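Local coordinates for FACT-Spt16 (Cicer arietinum, PDB 5CE6), which probably serves as the H3-H4-binding N-terminal domain of SPT16, a subunit of the histone chaperone complex FACT, at residues 90-95 with 142-146; 136-140 with 172-176. The contacts are given in a common frame with arbitrary orientation. Residue numbers count along the deposited sequence, not the author numbering.

Contact 1 (90-95 with 142-146)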
ATOM      1  N   THR A  90      21.181 -16.619   2.351  1.00 21.29           N
ATOM      2  CA  THR A  90      21.509 -17.946   1.847  1.00 25.15           C
ATOM      3  C   THR A  90      21.026 -18.973   2.866  1.00 24.17           C
ATOM      4  O   THR A  90      20.488 -18.603   3.908  1.00 28.45           O
ATOM      5  CB  THR A  90      23.029 -18.135   1.580  1.00 23.72           C
ATOM      6  OG1 THR A  90      23.734 -18.323   2.813  1.00 26.02           O
ATOM      7  CG2 THR A  90      23.621 -16.951   0.835  1.00 25.88           C
ATOM      8  N   LYS A  91      21.221 -20.252   2.574  1.00 27.17           N
ATOM      9  CA  LYS A  91      20.778 -21.301   3.488  1.00 31.01           C
ATOM     10  C   LYS A  91      21.375 -21.152   4.893  1.00 28.83           C
ATOM     11  O   LYS A  91      20.687 -21.362   5.895  1.00 31.26           O
ATOM     12  CB  LYS A  91      21.107 -22.686   2.920  1.00 36.05           C
ATOM     13  CG  LYS A  91      20.437 -23.837   3.667  1.00 43.34           C
ATOM     14  CD  LYS A  91      20.265 -25.051   2.767  1.00 48.97           C
ATOM     15  CE  LYS A  91      18.885 -25.681   2.945  1.00 52.34           C
ATOM     16  NZ  LYS A  91      18.259 -26.048   1.638  1.00 50.88           N
ATOM     17  N   LYS A  92      22.644 -20.761   4.965  1.00 31.60           N
ATOM     18  CA  LYS A  92      23.365 -20.768   6.236  1.00 29.71           C
ATOM     19  C   LYS A  92      23.904 -19.406   6.658  1.00 28.40           C
ATOM     20  O   LYS A  92      24.428 -19.263   7.760  1.00 25.44           O
ATOM     21  CB  LYS A  92      24.513 -21.776   6.180  1.00 39.84           C
ATOM     22  CG  LYS A  92      24.066 -23.184   5.838  1.00 46.80           C
ATOM     23  CD  LYS A  92      23.046 -23.682   6.847  1.00 48.05           C
ATOM     24  CE  LYS A  92      23.657 -23.797   8.236  1.00 56.87           C
ATOM     25  NZ  LYS A  92      22.617 -24.016   9.285  1.00 61.74           N
ATOM     26  N   GLN A  93      23.789 -18.414   5.780  1.00 26.04           N
ATOM     27  CA  GLN A  93      24.322 -17.083   6.065  1.00 28.83           C
ATOM     28  C   GLN A  93      23.389 -15.973   5.601  1.00 27.98           C
ATOM     29  O   GLN A  93      22.554 -16.176   4.717  1.00 25.52           O
ATOM     30  CB  GLN A  93      25.681 -16.890   5.384  1.00 28.76           C
ATOM     31  CG  GLN A  93      26.735 -17.927   5.738  1.00 26.41           C
ATOM     32  CD  GLN A  93      28.063 -17.652   5.062  1.00 40.37           C
ATOM     33  OE1 GLN A  93      28.142 -17.562   3.837  1.00 36.89           O
ATOM     34  NE2 GLN A  93      29.113 -17.506   5.861  1.00 43.19           N
ATOM     35  N   ILE A  94      23.536 -14.795   6.203  1.00 22.06           N
ATOM     36  CA  ILE A  94      22.917 -13.581   5.672  1.00 20.98           C
ATOM     37  C   ILE A  94      24.031 -12.559   5.517  1.00 25.28           C
ATOM     38  O   ILE A  94      24.675 -12.205   6.494  1.00 21.91           O
ATOM     39  CB  ILE A  94      21.855 -13.014   6.619  1.00 20.01           C
ATOM     40  CG1 ILE A  94      20.764 -14.058   6.875  1.00 23.01           C
ATOM     41  CG2 ILE A  94      21.223 -11.747   6.025  1.00 18.97           C
ATOM     42  CD1 ILE A  94      19.638 -13.577   7.770  1.00 21.58           C
ATOM     43  N   HIS A  95      24.262 -12.102   4.292  1.00 21.40           N
ATOM     44  CA  HIS A  95      25.303 -11.118   4.040  1.00 21.93           C
ATOM     45  C   HIS A  95      24.691  -9.738   3.918  1.00 20.95           C
ATOM     46  O   HIS A  95      23.673  -9.567   3.262  1.00 20.86           O
ATOM     47  CB  HIS A  95      26.062 -11.474   2.763  1.00 22.76           C
ATOM     48  CG  HIS A  95      26.858 -12.732   2.873  1.00 23.97           C
ATOM     49  ND1 HIS A  95      28.210 -12.738   3.148  1.00 25.22           N
ATOM     50  CD2 HIS A  95      26.496 -14.030   2.746  1.00 26.34           C
ATOM     51  CE1 HIS A  95      28.643 -13.984   3.186  1.00 31.90           C
ATOM     52  NE2 HIS A  95      27.621 -14.788   2.944  1.00 28.81           N
ATOM     53  N   ALA A 142      30.380 -16.189  -1.942  1.00 34.44           N
ATOM     54  CA  ALA A 142      29.757 -16.954  -0.863  1.00 35.77           C
ATOM     55  C   ALA A 142      28.498 -17.664  -1.342  1.00 38.41           C
ATOM     56  O   ALA A 142      28.272 -18.822  -1.006  1.00 46.67           O
ATOM     57  CB  ALA A 142      29.445 -16.061   0.326  1.00 34.24           C
ATOM     58  N   ILE A 143      27.677 -16.956  -2.115  1.00 33.37           N
ATOM     59  CA  ILE A 143      26.484 -17.536  -2.724  1.00 38.71           C
ATOM     60  C   ILE A 143      26.848 -18.794  -3.513  1.00 41.24           C
ATOM     61  O   ILE A 143      26.212 -19.840  -3.366  1.00 42.43           O
ATOM     62  CB  ILE A 143      25.789 -16.528  -3.668  1.00 30.63           C
ATOM     63  CG1 ILE A 143      25.227 -15.337  -2.888  1.00 29.56           C
ATOM     64  CG2 ILE A 143      24.676 -17.198  -4.467  1.00 34.22           C
ATOM     65  CD1 ILE A 143      24.715 -14.217  -3.778  1.00 30.90           C
ATOM     66  N   ARG A 144      27.878 -18.679  -4.347  1.00 39.72           N
ATOM     67  CA  ARG A 144      28.374 -19.808  -5.127  1.00 41.00           C
ATOM     68  C   ARG A 144      28.857 -20.936  -4.219  1.00 43.90           C
ATOM     69  O   ARG A 144      28.575 -22.111  -4.466  1.00 43.31           O
ATOM     70  CB  ARG A 144      29.510 -19.359  -6.052  1.00 41.67           C
ATOM     71  N   ALA A 145      29.584 -20.570  -3.168  1.00 45.20           N
ATOM     72  CA  ALA A 145      30.134 -21.547  -2.233  1.00 48.84           C
ATOM     73  C   ALA A 145      29.032 -22.387  -1.595  1.00 51.92           C
ATOM     74  O   ALA A 145      29.158 -23.609  -1.486  1.00 50.62           O
ATOM     75  CB  ALA A 145      30.953 -20.854  -1.166  1.00 50.39           C
ATOM     76  N   GLN A 146      27.963 -21.722  -1.164  1.00 51.87           N
ATOM     77  CA  GLN A 146      26.797 -22.410  -0.618  1.00 55.51           C
ATOM     78  C   GLN A 146      26.150 -23.266  -1.705  1.00 53.25           C
ATOM     79  O   GLN A 146      25.333 -22.786  -2.498  1.00 57.72           O
ATOM     80  CB  GLN A 146      25.801 -21.408  -0.032  1.00 59.35           C
ATOM     81  CG  GLN A 146      26.439 -20.399   0.914  1.00 63.31           C
ATOM     82  CD  GLN A 146      26.003 -20.563   2.358  1.00 65.95           C
ATOM     83  OE1 GLN A 146      25.989 -19.597   3.122  1.00 63.42           O
ATOM     84  NE2 GLN A 146      25.654 -21.787   2.742  1.00 65.27           N
TER

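Contact 2 (136-140 with 172-176)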
ATOM      1  N   MET A 136      30.866  -6.809  -2.913  1.00 27.24           N
ATOM      2  CA  MET A 136      29.868  -7.471  -3.743  1.00 26.57           C
ATOM      3  C   MET A 136      30.436  -8.767  -4.317  1.00 29.88           C
ATOM      4  O   MET A 136      29.746  -9.787  -4.352  1.00 29.38           O
ATOM      5  CB  MET A 136      29.388  -6.551  -4.864  1.00 26.26           C
ATOM      6  CG  MET A 136      28.811  -5.233  -4.384  1.00 30.38           C
ATOM      7  SD  MET A 136      28.189  -4.226  -5.760  1.00 26.17           S
ATOM      8  CE  MET A 136      27.725  -2.727  -4.901  1.00 24.02           C
ATOM      9  N   ASP A 137      31.696  -8.728  -4.755  1.00 30.35           N
ATOM     10  CA  ASP A 137      32.355  -9.922  -5.276  1.00 30.59           C
ATOM     11  C   ASP A 137      32.456 -11.012  -4.207  1.00 34.99           C
ATOM     12  O   ASP A 137      32.268 -12.192  -4.492  1.00 31.01           O
ATOM     13  CB  ASP A 137      33.756  -9.590  -5.809  1.00 32.33           C
ATOM     14  CG  ASP A 137      33.724  -8.729  -7.059  1.00 32.64           C
ATOM     15  OD1 ASP A 137      32.674  -8.682  -7.729  1.00 31.74           O
ATOM     16  OD2 ASP A 137      34.762  -8.103  -7.375  1.00 33.87           O
ATOM     17  N   ALA A 138      32.760 -10.610  -2.977  1.00 30.39           N
ATOM     18  CA  ALA A 138      32.863 -11.561  -1.870  1.00 33.76           C
ATOM     19  C   ALA A 138      31.508 -12.210  -1.590  1.00 32.86           C
ATOM     20  O   ALA A 138      31.413 -13.424  -1.399  1.00 32.23           O
ATOM     21  CB  ALA A 138      33.385 -10.874  -0.630  1.00 37.59           C
ATOM     22  N   ILE A 139      30.465 -11.390  -1.558  1.00 27.74           N
ATOM     23  CA  ILE A 139      29.109 -11.891  -1.356  1.00 26.48           C
ATOM     24  C   ILE A 139      28.725 -12.875  -2.466  1.00 32.17           C
ATOM     25  O   ILE A 139      28.162 -13.942  -2.202  1.00 30.92           O
ATOM     26  CB  ILE A 139      28.077 -10.738  -1.286  1.00 27.52           C
ATOM     27  CG1 ILE A 139      28.342  -9.851  -0.069  1.00 25.39           C
ATOM     28  CG2 ILE A 139      26.673 -11.286  -1.235  1.00 28.59           C
ATOM     29  CD1 ILE A 139      27.338  -8.726   0.106  1.00 24.36           C
ATOM     30  N   ILE A 140      29.048 -12.515  -3.704  1.00 28.80           N
ATOM     31  CA  ILE A 140      28.761 -13.368  -4.853  1.00 28.97           C
ATOM     32  C   ILE A 140      29.521 -14.701  -4.779  1.00 31.14           C
ATOM     33  O   ILE A 140      28.970 -15.755  -5.114  1.00 35.29           O
ATOM     34  CB  ILE A 140      29.006 -12.606  -6.183  1.00 34.68           C
ATOM     35  CG1 ILE A 140      27.871 -11.600  -6.422  1.00 32.47           C
ATOM     36  CG2 ILE A 140      29.116 -13.569  -7.356  1.00 34.41           C
ATOM     37  CD1 ILE A 140      28.288 -10.346  -7.186  1.00 40.76           C
ATOM     38  N   LEU A 172      25.558  -0.881  -9.548  1.00 24.42           N
ATOM     39  CA  LEU A 172      26.695  -1.779  -9.623  1.00 28.30           C
ATOM     40  C   LEU A 172      26.286  -3.203  -9.253  1.00 28.64           C
ATOM     41  O   LEU A 172      26.657  -4.167  -9.933  1.00 26.92           O
ATOM     42  CB  LEU A 172      27.827  -1.283  -8.715  1.00 29.24           C
ATOM     43  CG  LEU A 172      29.090  -2.145  -8.658  1.00 27.04           C
ATOM     44  CD1 LEU A 172      29.659  -2.344 -10.051  1.00 37.40           C
ATOM     45  CD2 LEU A 172      30.143  -1.526  -7.740  1.00 27.70           C
ATOM     46  N   TRP A 173      25.513  -3.327  -8.177  1.00 24.82           N
ATOM     47  CA  TRP A 173      25.079  -4.629  -7.697  1.00 24.08           C
ATOM     48  C   TRP A 173      24.268  -5.357  -8.763  1.00 24.07           C
ATOM     49  O   TRP A 173      24.493  -6.537  -9.027  1.00 24.81           O
ATOM     50  CB  TRP A 173      24.265  -4.473  -6.405  1.00 22.11           C
ATOM     51  CG  TRP A 173      23.644  -5.746  -5.896  1.00 20.95           C
ATOM     52  CD1 TRP A 173      22.307  -6.009  -5.764  1.00 25.24           C
ATOM     53  CD2 TRP A 173      24.328  -6.926  -5.446  1.00 21.65           C
ATOM     54  NE1 TRP A 173      22.119  -7.274  -5.267  1.00 26.31           N
ATOM     55  CE2 TRP A 173      23.341  -7.857  -5.057  1.00 20.89           C
ATOM     56  CE3 TRP A 173      25.677  -7.283  -5.331  1.00 22.93           C
ATOM     57  CZ2 TRP A 173      23.662  -9.126  -4.564  1.00 21.38           C
ATOM     58  CZ3 TRP A 173      25.994  -8.546  -4.842  1.00 23.39           C
ATOM     59  CH2 TRP A 173      24.990  -9.451  -4.462  1.00 22.62           C
ATOM     60  N   ALA A 174      23.325  -4.645  -9.370  1.00 29.23           N
ATOM     61  CA  ALA A 174      22.498  -5.231 -10.415  1.00 27.13           C
ATOM     62  C   ALA A 174      23.360  -5.698 -11.579  1.00 32.08           C
ATOM     63  O   ALA A 174      23.114  -6.761 -12.156  1.00 35.55           O
ATOM     64  CB  ALA A 174      21.447  -4.237 -10.888  1.00 31.61           C
ATOM     65  N   GLU A 175      24.382  -4.911 -11.913  1.00 33.18           N
ATOM     66  CA  GLU A 175      25.294  -5.262 -12.999  1.00 30.14           C
ATOM     67  C   GLU A 175      26.125  -6.490 -12.645  1.00 33.79           C
ATOM     68  O   GLU A 175      26.375  -7.345 -13.494  1.00 34.40           O
ATOM     69  CB  GLU A 175      26.205  -4.082 -13.358  1.00 36.37           C
ATOM     70  CG  GLU A 175      27.115  -4.348 -14.555  1.00 51.46           C
ATOM     71  CD  GLU A 175      27.455  -3.090 -15.341  1.00 61.51           C
ATOM     72  OE1 GLU A 175      27.508  -1.996 -14.735  1.00 62.68           O
ATOM     73  OE2 GLU A 175      27.662  -3.198 -16.570  1.00 63.98           O
ATOM     74  N   LYS A 176      26.541  -6.580 -11.385  1.00 29.67           N
ATOM     75  CA  LYS A 176      27.341  -7.709 -10.927  1.00 34.03           C
ATOM     76  C   LYS A 176      26.535  -9.009 -10.833  1.00 27.16           C
ATOM     77  O   LYS A 176      27.062 -10.093 -11.098  1.00 29.95           O
ATOM     78  CB  LYS A 176      28.012  -7.390  -9.586  1.00 32.00           C
ATOM     79  CG  LYS A 176      29.192  -6.431  -9.716  1.00 32.25           C
ATOM     80  CD  LYS A 176      29.975  -6.299  -8.414  1.00 32.43           C
ATOM     81  CE  LYS A 176      31.269  -5.504  -8.607  1.00 29.84           C
ATOM     82  NZ  LYS A 176      32.270  -6.229  -9.425  1.00 31.60           N
TER

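Contact 1 (90-95 with 142-146)
A glutamine just past a helix end reaches into a hairpin turn. Gln146 is the first residue to leave helical geometry after helix 133-145. Its side chain points back at residues 90-93 and supplies the largest buried area of this contact. The modelled Gln146 OE1 lies 2.6 Å from Thr90 OG1 and 3.0 Å from Gln93 OE1. The amide is probably turned over in the model. Reversed, it may hydrogen-bond to both.

The turn joins antiparallel strands 85-89 and 93-98. It is closed by Thr90 N to Gln93 O at 2.8 Å. Thr90 OG1 also accepts from Gln93 N at 3.0 Å, which makes an ST motif. The same hydroxyl faces the Gln146 amide. Lys92 CB packs against the Gln146 amide end, while the Lys92 ammonium turns away to Gly118 O.

One helical turn before Gln146, Ala142 packs on the strand. Ala142 CB is 3.4 Å from His95 NE2 and 4.0 Å from Gln93 OE1. The small methyl lets the imidazole come close. That ring is fixed by polar bonds: His95 NE2 donates to Gln93 OE1 at 3.0 Å, and ND1 pairs with His124 of strand 120-125. Ile143 adds a loose apolar touch, Thr90 CG2 to Ile143 CG1 at 4.4 Å, and also packs on Val88.

The contact thus seats the C-terminal end of helix 133-145 on a hairpin of the N-terminal lobe's mixed sheet. Its chemistry is a polar patch of Gln146 with Thr90 and Gln93, beside the packing of Ala142 on His95 and Ile143 on Thr90.

Contact 2 (136-140 with 172-176)
Helices 133-145 and 168-179 run side by side here, with segment axes 10.9 Å apart and 38° between their directions. Both lie on the mixed sheet of the N-terminal lobe.

With chi1 m and chi2 t, Met136 SD reaches the second helix, 3.7 Å from both Leu172 CG and Trp173 CA. Met136 SD is 5.4 Å from the centroid of the Trp173 six-membered ring, at its edge. This is a Met-aromatic contact. Met136 CB meets the same ring edge, 3.8 Å from Trp173 CE3.

Trp173 has chi1 near t, which swings the indole toward the first helix. Trp173 CH2 is 4.1 Å from Ile139 CG2, and Trp173 CZ3 is 3.7 Å from Ile140 CD1. The indole also packs on Ile86 and Val88 of strand 85-89. Ile140 chi2 is 149°, between wells, and Ile140 CD1 sits 3.8 Å from Lys176 CB as well.

Lys176 passes its aliphatic chain along Met136, with Lys176 CD 3.6 Å from Met136 CB. The m value of chi4 then bends the tip to Asp137. Lys176 NZ donates to Asp137 OD1 at 3.0 Å in a salt bridge.

The interface is therefore amphipathic: an apolar cluster around Trp173 faces the sheet, and one ion pair joins the two helices at its border.

How the contacts relate
Both contacts lie in the N-terminal lobe. From the N terminus, the chain passes the hairpin at 90-95, crosses two short helices and strand 120-125, and enters helix 133-145. There it first meets 136-140, then 142-146, which closes contact 1. It continues through a gap in the model at 148-153 and strand 156-159 to helix 168-179, where 172-176 closes contact 2. The two loops therefore cross rather than nest. Helix 133-145 serves both contacts, tied to the hairpin at its C-terminal end and to helix 168-179 further back. Their centres are 13 Å apart, and they touch where His95 CB packs 4.0 Å from Ile139 CG1.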